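Local coordinates for ATP-dependent DNA helicase uvsW (Enterobacteria phage T4, PDB 1RIF), which couples ATP hydrolysis to 3'-5' unwinding of duplex DNA and drives branch migration of Holliday junctions in phage recombination and repair, at residues D97-K102 / Y152-E157; D120-G125 / S142-L147. The protein carries 1 engineered substitution. One frame throughout, in Å; residues are numbered along the deposited sequence.

Contact 1 of 2, residues D97-K102 / Y152-E157; sequences DEWLSK and YLENYE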
loop_
_atom_site.group_PDB
_atom_site.type_symbol
_atom_site.label_atom_id
_atom_site.label_comp_id
_atom_site.label_asym_id
_atom_site.label_seq_id
_atom_site.Cartn_x
_atom_site.Cartn_y
_atom_site.Cartn_z
ATOM N N ASP A 97 13.069 14.966 -11.801
ATOM C CA ASP A 97 13.772 16.104 -11.236
ATOM C C ASP A 97 13.213 17.406 -11.781
ATOM O O ASP A 97 13.112 18.390 -11.045
ATOM C CB ASP A 97 15.273 15.992 -11.492
ATOM C CG ASP A 97 15.905 14.833 -10.737
ATOM O OD1 ASP A 97 15.505 14.567 -9.576
ATOM O OD2 ASP A 97 16.814 14.194 -11.304
ATOM N N GLU A 98 12.838 17.407 -13.060
ATOM C CA GLU A 98 12.237 18.587 -13.684
ATOM C C GLU A 98 10.936 18.915 -12.944
ATOM O O GLU A 98 10.673 20.069 -12.599
ATOM C CB GLU A 98 11.924 18.307 -15.152
ATOM C CG GLU A 98 12.756 19.105 -16.139
ATOM C CD GLU A 98 12.955 18.356 -17.462
ATOM O OE1 GLU A 98 11.941 18.007 -18.118
ATOM O OE2 GLU A 98 14.129 18.115 -17.842
ATOM N N TRP A 99 10.126 17.886 -12.706
ATOM C CA TRP A 99 8.865 18.049 -11.996
ATOM C C TRP A 99 9.106 18.619 -10.596
ATOM O O TRP A 99 8.400 19.529 -10.159
ATOM C CB TRP A 99 8.152 16.704 -11.887
ATOM C CG TRP A 99 6.898 16.740 -11.061
ATOM C CD1 TRP A 99 5.693 17.272 -11.415
ATOM C CD2 TRP A 99 6.735 16.220 -9.735
ATOM N NE1 TRP A 99 4.784 17.116 -10.390
ATOM C CE2 TRP A 99 5.399 16.474 -9.348
ATOM C CE3 TRP A 99 7.591 15.565 -8.833
ATOM C CZ2 TRP A 99 4.896 16.095 -8.096
ATOM C CZ3 TRP A 99 7.089 15.189 -7.589
ATOM C CH2 TRP A 99 5.754 15.455 -7.233
ATOM N N LEU A 100 10.107 18.086 -9.900
ATOM C CA LEU A 100 10.432 18.548 -8.553
ATOM C C LEU A 100 10.874 20.006 -8.500
ATOM O O LEU A 100 10.602 20.708 -7.528
ATOM C CB LEU A 100 11.547 17.695 -7.946
ATOM C CG LEU A 100 11.226 16.335 -7.323
ATOM C CD1 LEU A 100 12.531 15.697 -6.864
ATOM C CD2 LEU A 100 10.249 16.501 -6.149
ATOM N N SER A 101 11.565 20.461 -9.538
ATOM C CA SER A 101 12.060 21.828 -9.555
ATOM C C SER A 101 10.982 22.878 -9.783
ATOM O O SER A 101 11.237 24.058 -9.595
ATOM C CB SER A 101 13.170 21.981 -10.600
ATOM O OG SER A 101 12.675 21.743 -11.904
ATOM N N LYS A 102 9.783 22.463 -10.176
ATOM C CA LYS A 102 8.701 23.423 -10.398
ATOM C C LYS A 102 7.866 23.618 -9.133
ATOM O O LYS A 102 7.020 24.510 -9.056
ATOM C CB LYS A 102 7.803 22.965 -11.557
ATOM C CG LYS A 102 6.868 21.803 -11.255
ATOM C CD LYS A 102 5.486 22.299 -10.880
ATOM C CE LYS A 102 4.519 21.147 -10.623
ATOM N NZ LYS A 102 4.229 20.371 -11.852
ATOM N N TYR A 152 0.483 12.083 -7.859
ATOM C CA TYR A 152 -0.732 11.383 -8.261
ATOM C C TYR A 152 -1.847 12.369 -8.611
ATOM O O TYR A 152 -2.524 12.235 -9.634
ATOM C CB TYR A 152 -1.220 10.463 -7.141
ATOM C CG TYR A 152 -2.433 9.676 -7.548
ATOM C CD1 TYR A 152 -2.309 8.474 -8.249
ATOM C CD2 TYR A 152 -3.711 10.187 -7.335
ATOM C CE1 TYR A 152 -3.428 7.810 -8.739
ATOM C CE2 TYR A 152 -4.831 9.535 -7.818
ATOM C CZ TYR A 152 -4.688 8.351 -8.524
ATOM O OH TYR A 152 -5.813 7.743 -9.050
ATOM N N LEU A 153 -2.034 13.354 -7.740
ATOM C CA LEU A 153 -3.059 14.377 -7.914
ATOM C C LEU A 153 -2.956 15.012 -9.303
ATOM O O LEU A 153 -3.954 15.161 -10.014
ATOM C CB LEU A 153 -2.895 15.430 -6.806
ATOM C CG LEU A 153 -3.962 16.441 -6.349
ATOM C CD1 LEU A 153 -3.787 17.731 -7.082
ATOM C CD2 LEU A 153 -5.361 15.878 -6.517
ATOM N N GLU A 154 -1.741 15.363 -9.703
ATOM C CA GLU A 154 -1.531 15.997 -10.998
ATOM C C GLU A 154 -1.673 15.084 -12.214
ATOM O O GLU A 154 -2.014 15.545 -13.303
ATOM C CB GLU A 154 -0.146 16.641 -11.039
ATOM C CG GLU A 154 0.113 17.639 -9.943
ATOM C CD GLU A 154 1.403 18.404 -10.168
ATOM O OE1 GLU A 154 2.199 17.981 -11.035
ATOM O OE2 GLU A 154 1.622 19.418 -9.470
ATOM N N ASN A 155 -1.423 13.795 -12.033
ATOM C CA ASN A 155 -1.468 12.857 -13.146
ATOM C C ASN A 155 -2.647 11.886 -13.264
ATOM O O ASN A 155 -2.796 11.230 -14.296
ATOM C CB ASN A 155 -0.158 12.066 -13.162
ATOM C CG ASN A 155 1.035 12.941 -13.484
ATOM O OD1 ASN A 155 1.255 13.300 -14.641
ATOM N ND2 ASN A 155 1.798 13.309 -12.462
ATOM N N TYR A 156 -3.473 11.783 -12.223
ATOM C CA TYR A 156 -4.617 10.874 -12.246
ATOM C C TYR A 156 -5.863 11.474 -11.613
ATOM O O TYR A 156 -5.777 12.396 -10.811
ATOM C CB TYR A 156 -4.277 9.563 -11.539
ATOM C CG TYR A 156 -3.118 8.824 -12.159
ATOM C CD1 TYR A 156 -1.801 9.202 -11.892
ATOM C CD2 TYR A 156 -3.332 7.748 -13.017
ATOM C CE1 TYR A 156 -0.735 8.530 -12.457
ATOM C CE2 TYR A 156 -2.265 7.069 -13.590
ATOM C CZ TYR A 156 -0.972 7.467 -13.304
ATOM O OH TYR A 156 0.091 6.803 -13.864
ATOM N N GLU A 157 -7.021 10.923 -11.965
ATOM C CA GLU A 157 -8.288 11.419 -11.455
ATOM C C GLU A 157 -8.842 10.821 -10.169
ATOM O O GLU A 157 -9.757 11.390 -9.572
ATOM C CB GLU A 157 -9.361 11.286 -12.521
ATOM C CG GLU A 157 -9.270 12.281 -13.641
ATOM C CD GLU A 157 -10.552 12.303 -14.426
ATOM O OE1 GLU A 157 -11.031 11.203 -14.788
ATOM O OE2 GLU A 157 -11.082 13.405 -14.675
#
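E154 brings its carboxylate to the edge of the W99 indole and to the ammonium of K102. It is the residue most buried by the contact. One oxygen does most of the work: OE1 of E154 accepts from NE1 of W99 at 2.8 Å. The bond is fairly straight, with an N-H...O angle of 161°. OE1 lies almost in the indole plane, whereas the indole N-H meets the carboxylate from above its plane. The ring and carboxylate planes stand 83° apart. E154 is extended beyond CG, and this carries its charge across to the other helix. The partners sit near the C-terminal ends of helix 93-101 and helix 141-155. The latter begins at the end of the predicted P-loop segment in the RecA-like ATPase domain, and side chains at the end of helix 93-101 reach across to its C-terminal end. K102 comes from the direction opposite to E154, and two bends in its chain bring NZ to the carboxylate. NZ forms a salt bridge to OE1 of E154 at 3.2 Å, from the syn side and closer to the carboxylate plane. Two donors thus grip OE1, while OE2 is in a salt bridge with R150, one turn earlier on the same helix.

Contact 2 of 2, residues D120-G125 / S142-L147; sequences DAVFEG and SLIQAL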
loop_
_atom_site.group_PDB
_atom_site.type_symbol
_atom_site.label_atom_id
_atom_site.label_comp_id
_atom_site.label_asym_id
_atom_site.label_seq_id
_atom_site.Cartn_x
_atom_site.Cartn_y
_atom_site.Cartn_z
ATOM N N ASP A 120 14.858 10.271 -3.695
ATOM C CA ASP A 120 15.087 8.900 -4.132
ATOM C C ASP A 120 13.896 8.003 -3.775
ATOM O O ASP A 120 13.402 7.249 -4.615
ATOM C CB ASP A 120 16.363 8.336 -3.485
ATOM C CG ASP A 120 17.642 8.881 -4.117
ATOM O OD1 ASP A 120 17.556 9.565 -5.164
ATOM O OD2 ASP A 120 18.737 8.616 -3.567
ATOM N N ALA A 121 13.442 8.088 -2.526
ATOM C CA ALA A 121 12.314 7.281 -2.057
ATOM C C ALA A 121 11.059 7.524 -2.902
ATOM O O ALA A 121 10.385 6.571 -3.323
ATOM C CB ALA A 121 12.029 7.589 -0.591
ATOM N N VAL A 122 10.747 8.799 -3.144
ATOM C CA VAL A 122 9.581 9.168 -3.943
ATOM C C VAL A 122 9.711 8.630 -5.366
ATOM O O VAL A 122 8.763 8.067 -5.914
ATOM C CB VAL A 122 9.399 10.708 -4.000
ATOM C CG1 VAL A 122 8.353 11.072 -5.045
ATOM C CG2 VAL A 122 8.976 11.235 -2.637
ATOM N N PHE A 123 10.889 8.801 -5.961
ATOM C CA PHE A 123 11.127 8.322 -7.316
ATOM C C PHE A 123 10.982 6.796 -7.392
ATOM O O PHE A 123 10.341 6.273 -8.306
ATOM C CB PHE A 123 12.521 8.732 -7.792
ATOM C CG PHE A 123 12.829 8.286 -9.195
ATOM C CD1 PHE A 123 12.195 8.886 -10.282
ATOM C CD2 PHE A 123 13.724 7.244 -9.427
ATOM C CE1 PHE A 123 12.441 8.456 -11.572
ATOM C CE2 PHE A 123 13.980 6.803 -10.719
ATOM C CZ PHE A 123 13.338 7.409 -11.794
ATOM N N GLU A 124 11.584 6.094 -6.434
ATOM C CA GLU A 124 11.519 4.632 -6.365
ATOM C C GLU A 124 10.074 4.145 -6.289
ATOM O O GLU A 124 9.696 3.170 -6.952
ATOM C CB GLU A 124 12.254 4.123 -5.119
ATOM C CG GLU A 124 13.564 3.417 -5.384
ATOM C CD GLU A 124 13.389 2.053 -6.031
ATOM O OE1 GLU A 124 12.742 1.169 -5.427
ATOM O OE2 GLU A 124 13.910 1.869 -7.149
ATOM N N GLY A 125 9.284 4.827 -5.463
ATOM C CA GLY A 125 7.892 4.459 -5.270
ATOM C C GLY A 125 7.029 4.675 -6.487
ATOM O O GLY A 125 6.277 3.782 -6.892
ATOM N N SER A 142 6.506 12.851 6.087
ATOM C CA SER A 142 5.316 13.590 5.667
ATOM C C SER A 142 5.537 14.250 4.318
ATOM O O SER A 142 4.605 14.353 3.524
ATOM C CB SER A 142 4.927 14.649 6.700
ATOM O OG SER A 142 5.935 15.635 6.850
ATOM N N LEU A 143 6.771 14.688 4.059
ATOM C CA LEU A 143 7.103 15.329 2.788
ATOM C C LEU A 143 7.147 14.280 1.684
ATOM O O LEU A 143 6.767 14.557 0.545
ATOM C CB LEU A 143 8.453 16.053 2.870
ATOM C CG LEU A 143 8.893 16.828 1.610
ATOM C CD1 LEU A 143 7.826 17.852 1.209
ATOM C CD2 LEU A 143 10.212 17.527 1.878
ATOM N N ILE A 144 7.616 13.078 2.020
ATOM C CA ILE A 144 7.678 11.990 1.046
ATOM C C ILE A 144 6.251 11.649 0.649
ATOM O O ILE A 144 5.944 11.490 -0.526
ATOM C CB ILE A 144 8.357 10.732 1.638
ATOM C CG1 ILE A 144 9.850 11.009 1.856
ATOM C CG2 ILE A 144 8.139 9.542 0.708
ATOM C CD1 ILE A 144 10.658 9.811 2.345
ATOM N N GLN A 145 5.380 11.549 1.646
ATOM C CA GLN A 145 3.975 11.248 1.412
ATOM C C GLN A 145 3.280 12.380 0.640
ATOM O O GLN A 145 2.467 12.128 -0.251
ATOM C CB GLN A 145 3.283 10.984 2.753
ATOM C CG GLN A 145 3.624 9.616 3.329
ATOM C CD GLN A 145 3.129 9.427 4.750
ATOM O OE1 GLN A 145 3.705 9.969 5.689
ATOM N NE2 GLN A 145 2.054 8.665 4.914
ATOM N N ALA A 146 3.607 13.625 0.978
ATOM C CA ALA A 146 3.027 14.790 0.296
ATOM C C ALA A 146 3.436 14.814 -1.176
ATOM O O ALA A 146 2.619 15.098 -2.046
ATOM C CB ALA A 146 3.479 16.084 0.973
ATOM N N LEU A 147 4.701 14.516 -1.454
ATOM C CA LEU A 147 5.184 14.515 -2.834
ATOM C C LEU A 147 4.526 13.407 -3.654
ATOM O O LEU A 147 4.158 13.611 -4.811
ATOM C CB LEU A 147 6.709 14.380 -2.859
ATOM C CG LEU A 147 7.398 15.653 -2.364
ATOM C CD1 LEU A 147 8.906 15.480 -2.321
ATOM C CD2 LEU A 147 7.020 16.785 -3.302
#
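V122 and I144 hold the centre of this buried helix pair. Their CA atoms are 6.0 Å apart, the shortest such distance between the two segments. The contact is wholly apolar between side chains. CG2 of V122 lies 3.8 Å from CG2 of I144, and the two side chains pass one another running opposite ways. The same V122 methyl is 3.9 Å from CB of L147, one turn further along the other helix. CG1 of V122 lies anti to the backbone N (chi1 169°), which leaves CG2 beside that N, facing the other helix. The longer branch of I144 serves a different partner. Its end, CD1, meets CB of A121 at 3.9 Å.

One contact is between side chain and backbone. CG2 of V122 also packs 3.7 Å from the carbonyl O of I144. The axes of the two short segments approach to 9.6 Å and run in roughly the same direction, 38° apart.

Polar groups lie outside this apolar strip. D120 is in a salt bridge with R93, and E124 with R131. OG of S142 is hydrogen-bonded to OH of Y180 on helix 167-180. Other neighbours extend the apolar packing: L135 touches both A121 and I144, and F96 of helix 93-101 touches V122.

S142 belongs to the predicted ATP-binding segment 135-142, which carries an engineered substitution in this structure. Helix 141-155 begins at the end of that predicted P-loop. Helix 116-128 leads into strand 130-133 of the parallel sheet. The chain is the N-terminal portion of the helicase, and unwinding is the work of the whole protein. Packing of this kind, beside a P-loop and its helix, belongs to the first RecA-like domain of superfamily 2 helicases.

Overall arrangement
Both contacts use helix 141-155, at different points along it. Contact 2 is in the core, near the start of the helix and the predicted ATP site. Contact 1 is at the surface, near its far end. Their chemistry follows this: contact 2 is methyl packing, contact 1 a charged and hydrogen-bonded cluster round a carboxylate. The partners also differ, helix 116-128 for contact 2 and helix 93-101 for contact 1. The residues of contact 2 fall between the two segments of contact 1 in the chain. Their centres are 12 Å apart, and they meet where CH2 of W99 packs 3.4 Å from O of L147.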